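Local structure of Ras-related protein Rab-21 (Homo sapiens, 1Z08) at residues Tyr5-Val10 against Lys165-Thr170; Glu14-Lys19 against Ile88-Ser93; Val23-Glu28 against Lys151-Ile156. The protein is a Rab-type small G protein of the Ras family, with a P-loop NTPase fold that binds phosphoaminophosphonic acid-guanylate ester and a magnesium ion. The protein carries 1 engineered substitution. All coordinates share one frame; numbering follows the deposited sequence.

Contact 1. Residues Tyr5-Val10 against Lys165-Thr170; sequences YSFKVV and KRMIET
Met167 and Phe7 form the tight part of this contact between strand 5-12 and the C-terminal part of helix 156-168. Met167 CB sits squarely over one face of the Phe7 ring, 3.8 Å from its centroid, in a CH-pi contact. The rest of the Met167 chain runs back toward the strand, opposite in direction to the Phe7 side chain. It bends at its end (chi3 -57°), which brings CE to 3.7 Å from Phe7 CB. The sulfur lies oblique to the same ring, a Met-aromatic contact. Met167 CE also reaches Val9 CG2 at 3.8 Å, and Val9 is buried. All of this is apolar packing. Met167 also packs on strand 113-119, through Cys113.

The other end is closer to solvent: Tyr5 and Ile168 are partly exposed. Ile168 works there with two branches. CG1 stands almost exactly on the normal of the Tyr5 ring, 3.8 Å from its centroid, and it also meets the edge of the Phe7 ring, with Phe7 CE1 3.8 Å away. CG2 leans over the phenol end, 3.5 Å from Tyr5 OH. Ile168 CG1 thus fills the corner between the Tyr5 face and the Phe7 edge. Beyond it the chain ends, and Thr170 OG1 bonds back to Arg166 O at 2.9 Å. The C-terminal helix packed on a central parallel strand is typical of the Ras-like alpha/beta fold.

Contact 2. Residues Glu14-Lys19 against Ile88-Ser93; sequences EGCVGK and ITDEDS. With GNP (phosphoaminophosphonic acid-guanylate ester), chain F.
A few van der Waals contacts join the loop 14-19 to the start of helix 91-108. Val17 CG1 lies 3.8 Å from Ser93 CB. Cys16 SG takes the crowded position between its backbone N and carbonyl carbon (chi1 81°), which leaves it beside Asp90, 4.2 Å from Asp90 CG. The Glu14 chain, bent at chi2, passes Ser93 through its CG.

Hydrogen bonds fix Ser93 from its own side. Asp90 is the N-cap: its OD1 uses the anti lone pair to accept from Ser93 N at 2.8 Å. Ser93 OG donates to Asp90 O at 2.7 Å, in the carbonyl plane and on a lone pair. The same OG is also bonded to Asp87 N. One water bridges the two segments, donating to Ser93 O and accepting from Glu14 N.

Contacts with the ligand lie on the other side of the loop. GNP O1B accepts from Gly18 N, from Lys19 N at 2.9 Å and from Lys19 NZ at 2.8 Å. The Lys19 chain bends at chi3 and chi4, and NZ also reaches GNP O3G at 2.7 Å. Gly15 O accepts from GNP N3B at 2.8 Å. Gly18 has a positive phi (109°), and its backbone lies close against GNP.

The loop matches the P-loop (Walker A) pattern expected of this family. Its backbone amides and the lysine ammonium probably offset much of the phosphate charge, while its outer side rests on the capped helix start.

Contact 3. Residues Val23-Glu28 against Lys151-Ile156; sequences VLRYCE and KQNKGI. With GNP (phosphoaminophosphonic acid-guanylate ester), chain F.
The guanidinium of Arg25 is the best-held polar group here, and three hydrogen bonds grip it, one on each nitrogen. NE bonds to Ala150 O, its strongest partner, and NH1 to Asn29 OD1. NH2 donates to Lys151 O at 2.9 Å, but this bond is weak, with an N-H...O angle of 122°. That oxygen lies at the edge of the guanidinium, near its plane. Bonds on all three nitrogens restrict its rotation, the NH2 one weakly. Arg25 reaches this place by leaving helix 19-28 with CG anti to the backbone N (chi1 176°) and then bending twice, at chi2 and chi3.

Asn153 packs over the bent arginine. Its CB lies over one face of the guanidinium, 3.7 Å from Arg25 NE. The amide and guanidinium planes are only 17° apart. Asn153 OD1 comes to 3.5 Å from Arg25 CG, a contact with the aliphatic part of the chain. Asn153 and Lys154 both face Ser149, which fits a G1 beta bulge.

Toward Ile156 the contact turns apolar. Ile156 CD1 meets Arg25 CG at 3.7 Å, crossing that chain at about a right angle. Ile156 CG2 lies 3.7 Å from Tyr26 CB, where the two side chains slide past each other in opposite directions. Tyr26 is buried and also stacks on Phe160 of helix 156-168.

Ser149, Ala150 and Lys151 form the SAK guanine-binding motif of Ras-family proteins. Lys151 N donates to GNP O6 at 3.2 Å in a nearly straight bond. Its extended side chain lies across one face of the guanine, with Lys151 CB over GNP N1 at 3.5 Å and CD near N2, and ends in a salt bridge to Asp33. Arg25 therefore ties helix 19-28 to the carbonyls of this motif, and its positive charge would probably polarise these peptides.

Contacts 2 and 3 share GNP and hold opposite parts of it: residues 14-19 grip the phosphates, and Lys151 meets the guanine. Their centres are 17 Å apart, and their segments alternate along the chain. Helix 19-28 begins at the end of the phosphate loop and carries Arg25 to the loop 151-156, so one helix connects both sites. Contact 1 stands away from the ligand, with the Val9 side chain about 14 Å from GNP. Its centre is 25 Å from that of contact 2 and 19 Å from that of contact 3. It still shares elements with both: strand 5-12 leads into the phosphate loop, and helix 156-168 starts at Ile156 and its C-terminal part packs on Phe7.

Contact 1. Residues Tyr5-Val10 against Lys165-Thr170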
loop_
_atom_site.group_PDB
_atom_site.type_symbol
_atom_site.label_atom_id
_atom_site.label_comp_id
_atom_site.label_asym_id
_atom_site.label_seq_id
_atom_site.Cartn_x
_atom_site.Cartn_y
_atom_site.Cartn_z
ATOM N N TYR A 5 9.178 18.035 3.053
ATOM C CA TYR A 5 8.194 17.301 2.255
ATOM C C TYR A 5 6.968 16.879 3.060
ATOM O O TYR A 5 7.076 16.468 4.218
ATOM C CB TYR A 5 8.828 16.074 1.591
ATOM C CG TYR A 5 9.935 16.397 0.614
ATOM C CD1 TYR A 5 11.273 16.328 1.004
ATOM C CD2 TYR A 5 9.647 16.775 -0.698
ATOM C CE1 TYR A 5 12.298 16.624 0.111
ATOM C CE2 TYR A 5 10.666 17.077 -1.599
ATOM C CZ TYR A 5 11.987 16.996 -1.186
ATOM O OH TYR A 5 12.998 17.293 -2.069
ATOM N N SER A 6 5.803 16.990 2.428
ATOM C CA SER A 6 4.547 16.552 3.021
ATOM C C SER A 6 3.752 15.779 1.971
ATOM O O SER A 6 3.378 16.331 0.934
ATOM C CB SER A 6 3.754 17.753 3.545
ATOM O OG SER A 6 2.699 17.344 4.397
ATOM N N PHE A 7 3.515 14.496 2.233
ATOM C CA PHE A 7 2.849 13.628 1.266
ATOM C C PHE A 7 1.613 12.944 1.840
ATOM O O PHE A 7 1.590 12.563 3.011
ATOM C CB PHE A 7 3.810 12.555 0.739
ATOM C CG PHE A 7 5.021 13.103 0.024
ATOM C CD1 PHE A 7 6.300 12.787 0.468
ATOM C CD2 PHE A 7 4.883 13.917 -1.100
ATOM C CE1 PHE A 7 7.428 13.274 -0.188
ATOM C CE2 PHE A 7 6.007 14.414 -1.764
ATOM C CZ PHE A 7 7.282 14.089 -1.308
ATOM N N LYS A 8 0.593 12.792 0.998
ATOM C CA LYS A 8 -0.602 12.024 1.340
ATOM C C LYS A 8 -0.560 10.665 0.649
ATOM O O LYS A 8 -0.406 10.585 -0.572
ATOM C CB LYS A 8 -1.873 12.782 0.941
ATOM C CG LYS A 8 -3.160 11.990 1.158
ATOM C CD LYS A 8 -4.394 12.823 0.866
ATOM C CE LYS A 8 -5.654 12.000 1.063
ATOM N NZ LYS A 8 -6.885 12.818 0.880
ATOM N N VAL A 9 -0.698 9.607 1.443
ATOM C CA VAL A 9 -0.661 8.234 0.949
ATOM C C VAL A 9 -1.938 7.509 1.382
ATOM O O VAL A 9 -2.347 7.599 2.540
ATOM C CB VAL A 9 0.614 7.495 1.462
ATOM C CG1 VAL A 9 0.576 6.017 1.122
ATOM C CG2 VAL A 9 1.873 8.139 0.882
ATOM N N VAL A 10 -2.573 6.812 0.442
ATOM C CA VAL A 10 -3.800 6.071 0.727
ATOM C C VAL A 10 -3.581 4.569 0.523
ATOM O O VAL A 10 -2.948 4.154 -0.447
ATOM C CB VAL A 10 -5.001 6.598 -0.127
ATOM C CG1 VAL A 10 -4.736 6.454 -1.626
ATOM C CG2 VAL A 10 -6.305 5.920 0.265
ATOM N N LYS A 165 10.822 8.132 -1.621
ATOM C CA LYS A 165 11.860 8.470 -2.598
ATOM C C LYS A 165 11.254 8.783 -3.960
ATOM O O LYS A 165 11.645 9.750 -4.610
ATOM C CB LYS A 165 12.866 7.327 -2.745
ATOM C CG LYS A 165 13.819 7.157 -1.583
ATOM C CD LYS A 165 14.791 6.025 -1.886
ATOM C CE LYS A 165 15.596 5.629 -0.665
ATOM N NZ LYS A 165 16.440 4.438 -0.964
ATOM N N ARG A 166 10.302 7.954 -4.381
ATOM C CA ARG A 166 9.630 8.130 -5.665
ATOM C C ARG A 166 8.740 9.377 -5.690
ATOM O O ARG A 166 8.632 10.041 -6.723
ATOM C CB ARG A 166 8.814 6.886 -6.018
ATOM C CG ARG A 166 9.636 5.628 -6.298
ATOM C CD ARG A 166 8.754 4.379 -6.287
ATOM N NE ARG A 166 7.691 4.455 -7.289
ATOM C CZ ARG A 166 6.512 3.844 -7.196
ATOM N NH1 ARG A 166 6.215 3.107 -6.133
ATOM N NH2 ARG A 166 5.617 3.988 -8.165
ATOM N N MET A 167 8.109 9.692 -4.558
ATOM C CA MET A 167 7.282 10.903 -4.451
ATOM C C MET A 167 8.118 12.188 -4.423
ATOM O O MET A 167 7.677 13.234 -4.909
ATOM C CB MET A 167 6.347 10.834 -3.241
ATOM C CG MET A 167 5.228 9.804 -3.388
ATOM S SD MET A 167 4.073 9.730 -1.999
ATOM C CE MET A 167 5.171 9.396 -0.622
ATOM N N ILE A 168 9.316 12.103 -3.843
ATOM C CA ILE A 168 10.274 13.213 -3.857
ATOM C C ILE A 168 10.769 13.463 -5.286
ATOM O O ILE A 168 10.949 14.613 -5.695
ATOM C CB ILE A 168 11.471 12.956 -2.895
ATOM C CG1 ILE A 168 11.016 13.038 -1.433
ATOM C CG2 ILE A 168 12.616 13.951 -3.142
ATOM C CD1 ILE A 168 12.011 12.461 -0.432
ATOM N N GLU A 169 10.962 12.380 -6.038
ATOM C CA GLU A 169 11.473 12.447 -7.409
ATOM C C GLU A 169 10.420 12.862 -8.446
ATOM O O GLU A 169 10.763 13.143 -9.598
ATOM C CB GLU A 169 12.124 11.115 -7.799
ATOM N N THR A 170 9.151 12.902 -8.038
ATOM C CA THR A 170 8.054 13.306 -8.922
ATOM C C THR A 170 8.131 14.799 -9.247
ATOM O O THR A 170 8.150 15.186 -10.418
ATOM C CB THR A 170 6.671 12.978 -8.306
ATOM O OG1 THR A 170 6.599 11.583 -7.998
ATOM C CG2 THR A 170 5.537 13.334 -9.272
#

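Contact 2. Residues Glu14-Lys19 against Ile88-Ser93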
loop_
_atom_site.group_PDB
_atom_site.type_symbol
_atom_site.label_atom_id
_atom_site.label_comp_id
_atom_site.label_asym_id
_atom_site.label_seq_id
_atom_site.Cartn_x
_atom_site.Cartn_y
_atom_site.Cartn_z
ATOM N N GLU A 14 -9.088 -5.085 -0.700
ATOM C CA GLU A 14 -10.198 -5.868 -0.144
ATOM C C GLU A 14 -10.092 -6.103 1.363
ATOM O O GLU A 14 -9.046 -5.856 1.971
ATOM C CB GLU A 14 -10.319 -7.205 -0.883
ATOM C CG GLU A 14 -10.625 -7.069 -2.368
ATOM C CD GLU A 14 -11.987 -6.445 -2.633
ATOM O OE1 GLU A 14 -13.014 -7.108 -2.363
ATOM O OE2 GLU A 14 -12.029 -5.295 -3.121
ATOM N N GLY A 15 -11.180 -6.589 1.956
ATOM C CA GLY A 15 -11.285 -6.742 3.410
ATOM C C GLY A 15 -10.298 -7.671 4.100
ATOM O O GLY A 15 -10.078 -7.549 5.308
ATOM N N CYS A 16 -9.706 -8.595 3.345
ATOM C CA CYS A 16 -8.833 -9.624 3.918
ATOM C C CYS A 16 -7.338 -9.290 3.876
ATOM O O CYS A 16 -6.532 -10.004 4.470
ATOM C CB CYS A 16 -9.070 -10.977 3.216
ATOM S SG CYS A 16 -8.232 -11.208 1.593
ATOM N N VAL A 17 -6.975 -8.202 3.199
ATOM C CA VAL A 17 -5.602 -8.044 2.691
ATOM C C VAL A 17 -4.521 -7.626 3.700
ATOM O O VAL A 17 -3.361 -8.023 3.560
ATOM C CB VAL A 17 -5.554 -7.153 1.417
ATOM C CG1 VAL A 17 -6.528 -7.674 0.371
ATOM C CG2 VAL A 17 -5.853 -5.695 1.746
ATOM N N GLY A 18 -4.895 -6.826 4.697
ATOM C CA GLY A 18 -3.952 -6.397 5.731
ATOM C C GLY A 18 -3.548 -4.931 5.686
ATOM O O GLY A 18 -2.445 -4.583 6.106
ATOM N N LYS A 19 -4.442 -4.073 5.189
ATOM C CA LYS A 19 -4.180 -2.629 5.107
ATOM C C LYS A 19 -3.838 -2.044 6.480
ATOM O O LYS A 19 -2.778 -1.432 6.658
ATOM C CB LYS A 19 -5.385 -1.880 4.521
ATOM C CG LYS A 19 -5.786 -2.290 3.109
ATOM C CD LYS A 19 -7.003 -1.507 2.597
ATOM C CE LYS A 19 -8.290 -1.816 3.362
ATOM N NZ LYS A 19 -8.672 -3.265 3.336
ATOM N N ILE A 88 -1.531 -12.513 -0.905
ATOM C CA ILE A 88 -0.884 -13.469 -1.824
ATOM C C ILE A 88 -1.561 -14.844 -1.855
ATOM O O ILE A 88 -1.344 -15.622 -2.787
ATOM C CB ILE A 88 0.645 -13.645 -1.568
ATOM C CG1 ILE A 88 0.917 -14.292 -0.200
ATOM C CG2 ILE A 88 1.383 -12.319 -1.750
ATOM C CD1 ILE A 88 2.162 -15.155 -0.172
ATOM N N THR A 89 -2.368 -15.133 -0.835
ATOM C CA THR A 89 -3.121 -16.387 -0.751
ATOM C C THR A 89 -4.513 -16.267 -1.375
ATOM O O THR A 89 -5.253 -17.252 -1.453
ATOM C CB THR A 89 -3.279 -16.871 0.721
ATOM O OG1 THR A 89 -4.235 -16.045 1.405
ATOM C CG2 THR A 89 -1.946 -16.837 1.457
ATOM N N ASP A 90 -4.868 -15.062 -1.817
ATOM C CA ASP A 90 -6.209 -14.796 -2.329
ATOM C C ASP A 90 -6.154 -14.175 -3.725
ATOM O O ASP A 90 -5.843 -12.988 -3.874
ATOM C CB ASP A 90 -6.973 -13.891 -1.353
ATOM C CG ASP A 90 -8.457 -13.812 -1.667
ATOM O OD1 ASP A 90 -8.833 -13.097 -2.613
ATOM O OD2 ASP A 90 -9.254 -14.461 -0.956
ATOM N N GLU A 91 -6.465 -14.979 -4.740
ATOM C CA GLU A 91 -6.427 -14.519 -6.133
ATOM C C GLU A 91 -7.408 -13.377 -6.414
ATOM O O GLU A 91 -7.069 -12.430 -7.126
ATOM C CB GLU A 91 -6.652 -15.690 -7.104
ATOM C CG GLU A 91 -6.875 -15.288 -8.569
ATOM C CD GLU A 91 -5.632 -14.731 -9.268
ATOM O OE1 GLU A 91 -4.569 -14.576 -8.629
ATOM O OE2 GLU A 91 -5.730 -14.444 -10.479
ATOM N N ASP A 92 -8.610 -13.469 -5.849
ATOM C CA ASP A 92 -9.634 -12.429 -6.006
ATOM C C ASP A 92 -9.132 -11.056 -5.562
ATOM O O ASP A 92 -9.419 -10.039 -6.208
ATOM C CB ASP A 92 -10.901 -12.794 -5.228
ATOM C CG ASP A 92 -11.672 -13.941 -5.858
ATOM O OD1 ASP A 92 -11.320 -14.370 -6.980
ATOM O OD2 ASP A 92 -12.643 -14.410 -5.223
ATOM N N SER A 93 -8.376 -11.036 -4.464
ATOM C CA SER A 93 -7.849 -9.794 -3.910
ATOM C C SER A 93 -6.843 -9.134 -4.853
ATOM O O SER A 93 -6.773 -7.905 -4.922
ATOM C CB SER A 93 -7.237 -10.017 -2.522
ATOM O OG SER A 93 -5.966 -10.639 -2.595
HETATM P PG GNP F . -10.513 -4.082 6.561
HETATM O O1G GNP F . -11.817 -4.828 6.723
HETATM O O2G GNP F . -10.172 -3.151 7.696
HETATM O O3G GNP F . -10.634 -3.434 5.210
HETATM N N3B GNP F . -9.318 -5.154 6.476
HETATM P PB GNP F . -7.741 -4.885 6.464
HETATM O O1B GNP F . -7.224 -4.831 5.080
HETATM O O2B GNP F . -7.447 -3.711 7.318
HETATM O O3A GNP F . -7.054 -6.118 7.075
HETATM P PA GNP F . -6.493 -6.313 8.497
HETATM O O1A GNP F . -5.227 -5.566 8.643
HETATM O O2A GNP F . -7.521 -6.098 9.546
HETATM O "O5'" GNP F . -6.095 -7.835 8.540
HETATM C "C5'" GNP F . -7.033 -8.833 8.141
HETATM C "C4'" GNP F . -6.534 -10.205 8.557
HETATM O "O4'" GNP F . -5.303 -10.517 7.855
HETATM C "C3'" GNP F . -6.224 -10.360 10.042
HETATM O "O3'" GNP F . -6.605 -11.664 10.437
HETATM C "C2'" GNP F . -4.713 -10.136 10.090
HETATM O "O2'" GNP F . -4.070 -10.719 11.206
HETATM C "C1'" GNP F . -4.286 -10.814 8.792
HETATM N N9 GNP F . -3.001 -10.343 8.285
HETATM C C8 GNP F . -2.647 -9.053 7.959
HETATM N N7 GNP F . -1.417 -8.942 7.537
HETATM C C5 GNP F . -0.923 -10.243 7.584
HETATM C C6 GNP F . 0.356 -10.760 7.247
HETATM O O6 GNP F . 1.342 -10.146 6.818
HETATM N N1 GNP F . 0.441 -12.144 7.434
HETATM C C2 GNP F . -0.588 -12.929 7.902
HETATM N N2 GNP F . -0.334 -14.239 8.026
HETATM N N3 GNP F . -1.788 -12.460 8.219
HETATM C C4 GNP F . -1.887 -11.115 8.043
HETATM O O HOH W 1 -7.045 -6.059 -2.911
#

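Contact 3. Residues Val23-Glu28 against Lys151-Ile156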
loop_
_atom_site.group_PDB
_atom_site.type_symbol
_atom_site.label_atom_id
_atom_site.label_comp_id
_atom_site.label_asym_id
_atom_site.label_seq_id
_atom_site.Cartn_x
_atom_site.Cartn_y
_atom_site.Cartn_z
ATOM N N VAL A 23 -0.150 -0.544 8.326
ATOM C CA VAL A 23 -0.013 0.763 8.971
ATOM C C VAL A 23 0.339 0.608 10.456
ATOM O O VAL A 23 1.262 1.261 10.953
ATOM C CB VAL A 23 -1.291 1.625 8.810
ATOM C CG1 VAL A 23 -1.080 3.017 9.411
ATOM C CG2 VAL A 23 -1.686 1.746 7.341
ATOM N N LEU A 24 -0.385 -0.267 11.154
ATOM C CA LEU A 24 -0.141 -0.501 12.578
ATOM C C LEU A 24 1.289 -0.975 12.842
ATOM O O LEU A 24 1.949 -0.476 13.756
ATOM C CB LEU A 24 -1.164 -1.481 13.166
ATOM C CG LEU A 24 -1.041 -1.869 14.648
ATOM C CD1 LEU A 24 -1.281 -0.680 15.578
ATOM C CD2 LEU A 24 -1.998 -3.007 14.977
ATOM N N ARG A 25 1.768 -1.924 12.038
ATOM C CA ARG A 25 3.142 -2.405 12.164
ATOM C C ARG A 25 4.149 -1.279 11.920
ATOM O O ARG A 25 5.111 -1.136 12.668
ATOM C CB ARG A 25 3.411 -3.584 11.218
ATOM C CG ARG A 25 4.858 -4.087 11.215
ATOM C CD ARG A 25 5.261 -4.687 12.560
ATOM N NE ARG A 25 4.837 -6.079 12.694
ATOM C CZ ARG A 25 4.925 -6.787 13.817
ATOM N NH1 ARG A 25 5.420 -6.238 14.923
ATOM N NH2 ARG A 25 4.517 -8.048 13.838
ATOM N N TYR A 26 3.912 -0.480 10.882
ATOM C CA TYR A 26 4.818 0.619 10.526
ATOM C C TYR A 26 4.835 1.741 11.574
ATOM O O TYR A 26 5.896 2.292 11.882
ATOM C CB TYR A 26 4.453 1.178 9.147
ATOM C CG TYR A 26 5.457 2.159 8.564
ATOM C CD1 TYR A 26 6.806 1.823 8.435
ATOM C CD2 TYR A 26 5.047 3.416 8.118
ATOM C CE1 TYR A 26 7.724 2.724 7.892
ATOM C CE2 TYR A 26 5.954 4.318 7.571
ATOM C CZ TYR A 26 7.290 3.969 7.463
ATOM O OH TYR A 26 8.185 4.866 6.917
ATOM N N CYS A 27 3.666 2.062 12.124
ATOM C CA CYS A 27 3.519 3.206 13.028
ATOM C C CYS A 27 3.724 2.877 14.509
ATOM O O CYS A 27 4.255 3.703 15.257
ATOM C CB CYS A 27 2.154 3.871 12.837
ATOM S SG CYS A 27 1.927 4.677 11.243
ATOM N N GLU A 28 3.300 1.687 14.929
ATOM C CA GLU A 28 3.330 1.316 16.349
ATOM C C GLU A 28 4.109 0.033 16.643
ATOM O O GLU A 28 4.244 -0.362 17.807
ATOM C CB GLU A 28 1.904 1.193 16.902
ATOM C CG GLU A 28 1.063 2.470 16.829
ATOM C CD GLU A 28 1.582 3.598 17.712
ATOM O OE1 GLU A 28 2.232 3.320 18.746
ATOM O OE2 GLU A 28 1.324 4.773 17.375
ATOM N N LYS A 151 2.796 -9.394 9.595
ATOM C CA LYS A 151 2.963 -10.323 10.718
ATOM C C LYS A 151 4.429 -10.497 11.134
ATOM O O LYS A 151 4.737 -10.507 12.329
ATOM C CB LYS A 151 2.320 -11.681 10.400
ATOM C CG LYS A 151 2.379 -12.691 11.548
ATOM C CD LYS A 151 1.367 -13.814 11.379
ATOM C CE LYS A 151 1.342 -14.698 12.613
ATOM N NZ LYS A 151 0.078 -15.483 12.718
ATOM N N GLN A 152 5.323 -10.619 10.150
ATOM C CA GLN A 152 6.756 -10.807 10.420
ATOM C C GLN A 152 7.580 -9.521 10.296
ATOM O O GLN A 152 8.805 -9.544 10.462
ATOM C CB GLN A 152 7.334 -11.895 9.507
ATOM C CG GLN A 152 6.729 -13.274 9.724
ATOM C CD GLN A 152 7.386 -14.352 8.877
ATOM O OE1 GLN A 152 7.842 -14.098 7.762
ATOM N NE2 GLN A 152 7.419 -15.572 9.400
ATOM N N ASN A 153 6.900 -8.403 10.031
ATOM C CA ASN A 153 7.548 -7.111 9.770
ATOM C C ASN A 153 8.630 -7.207 8.684
ATOM O O ASN A 153 9.801 -6.894 8.920
ATOM C CB ASN A 153 8.107 -6.490 11.065
ATOM C CG ASN A 153 8.486 -5.026 10.899
ATOM O OD1 ASN A 153 8.081 -4.366 9.941
ATOM N ND2 ASN A 153 9.267 -4.510 11.840
ATOM N N LYS A 154 8.223 -7.652 7.499
ATOM C CA LYS A 154 9.130 -7.773 6.362
ATOM C C LYS A 154 8.687 -6.870 5.218
ATOM O O LYS A 154 7.515 -6.876 4.838
ATOM C CB LYS A 154 9.197 -9.224 5.877
ATOM C CG LYS A 154 9.887 -10.176 6.844
ATOM C CD LYS A 154 9.791 -11.606 6.356
ATOM C CE LYS A 154 10.669 -12.529 7.182
ATOM N NZ LYS A 154 10.484 -13.946 6.752
ATOM N N GLY A 155 9.627 -6.091 4.687
ATOM C CA GLY A 155 9.384 -5.257 3.503
ATOM C C GLY A 155 8.614 -3.959 3.706
ATOM O O GLY A 155 8.444 -3.189 2.760
ATOM N N ILE A 156 8.154 -3.703 4.930
ATOM C CA ILE A 156 7.315 -2.524 5.205
ATOM C C ILE A 156 8.124 -1.227 5.270
ATOM O O ILE A 156 7.730 -0.210 4.694
ATOM C CB ILE A 156 6.449 -2.713 6.474
ATOM C CG1 ILE A 156 5.513 -3.909 6.286
ATOM C CG2 ILE A 156 5.639 -1.452 6.770
ATOM C CD1 ILE A 156 4.821 -4.364 7.546
HETATM P PG GNP F . -10.513 -4.082 6.561
HETATM O O1G GNP F . -11.817 -4.828 6.723
HETATM O O2G GNP F . -10.172 -3.151 7.696
HETATM O O3G GNP F . -10.634 -3.434 5.210
HETATM N N3B GNP F . -9.318 -5.154 6.476
HETATM P PB GNP F . -7.741 -4.885 6.464
HETATM O O1B GNP F . -7.224 -4.831 5.080
HETATM O O2B GNP F . -7.447 -3.711 7.318
HETATM O O3A GNP F . -7.054 -6.118 7.075
HETATM P PA GNP F . -6.493 -6.313 8.497
HETATM O O1A GNP F . -5.227 -5.566 8.643
HETATM O O2A GNP F . -7.521 -6.098 9.546
HETATM O "O5'" GNP F . -6.095 -7.835 8.540
HETATM C "C5'" GNP F . -7.033 -8.833 8.141
HETATM C "C4'" GNP F . -6.534 -10.205 8.557
HETATM O "O4'" GNP F . -5.303 -10.517 7.855
HETATM C "C3'" GNP F . -6.224 -10.360 10.042
HETATM O "O3'" GNP F . -6.605 -11.664 10.437
HETATM C "C2'" GNP F . -4.713 -10.136 10.090
HETATM O "O2'" GNP F . -4.070 -10.719 11.206
HETATM C "C1'" GNP F . -4.286 -10.814 8.792
HETATM N N9 GNP F . -3.001 -10.343 8.285
HETATM C C8 GNP F . -2.647 -9.053 7.959
HETATM N N7 GNP F . -1.417 -8.942 7.537
HETATM C C5 GNP F . -0.923 -10.243 7.584
HETATM C C6 GNP F . 0.356 -10.760 7.247
HETATM O O6 GNP F . 1.342 -10.146 6.818
HETATM N N1 GNP F . 0.441 -12.144 7.434
HETATM C C2 GNP F . -0.588 -12.929 7.902
HETATM N N2 GNP F . -0.334 -14.239 8.026
HETATM N N3 GNP F . -1.788 -12.460 8.219
HETATM C C4 GNP F . -1.887 -11.115 8.043
#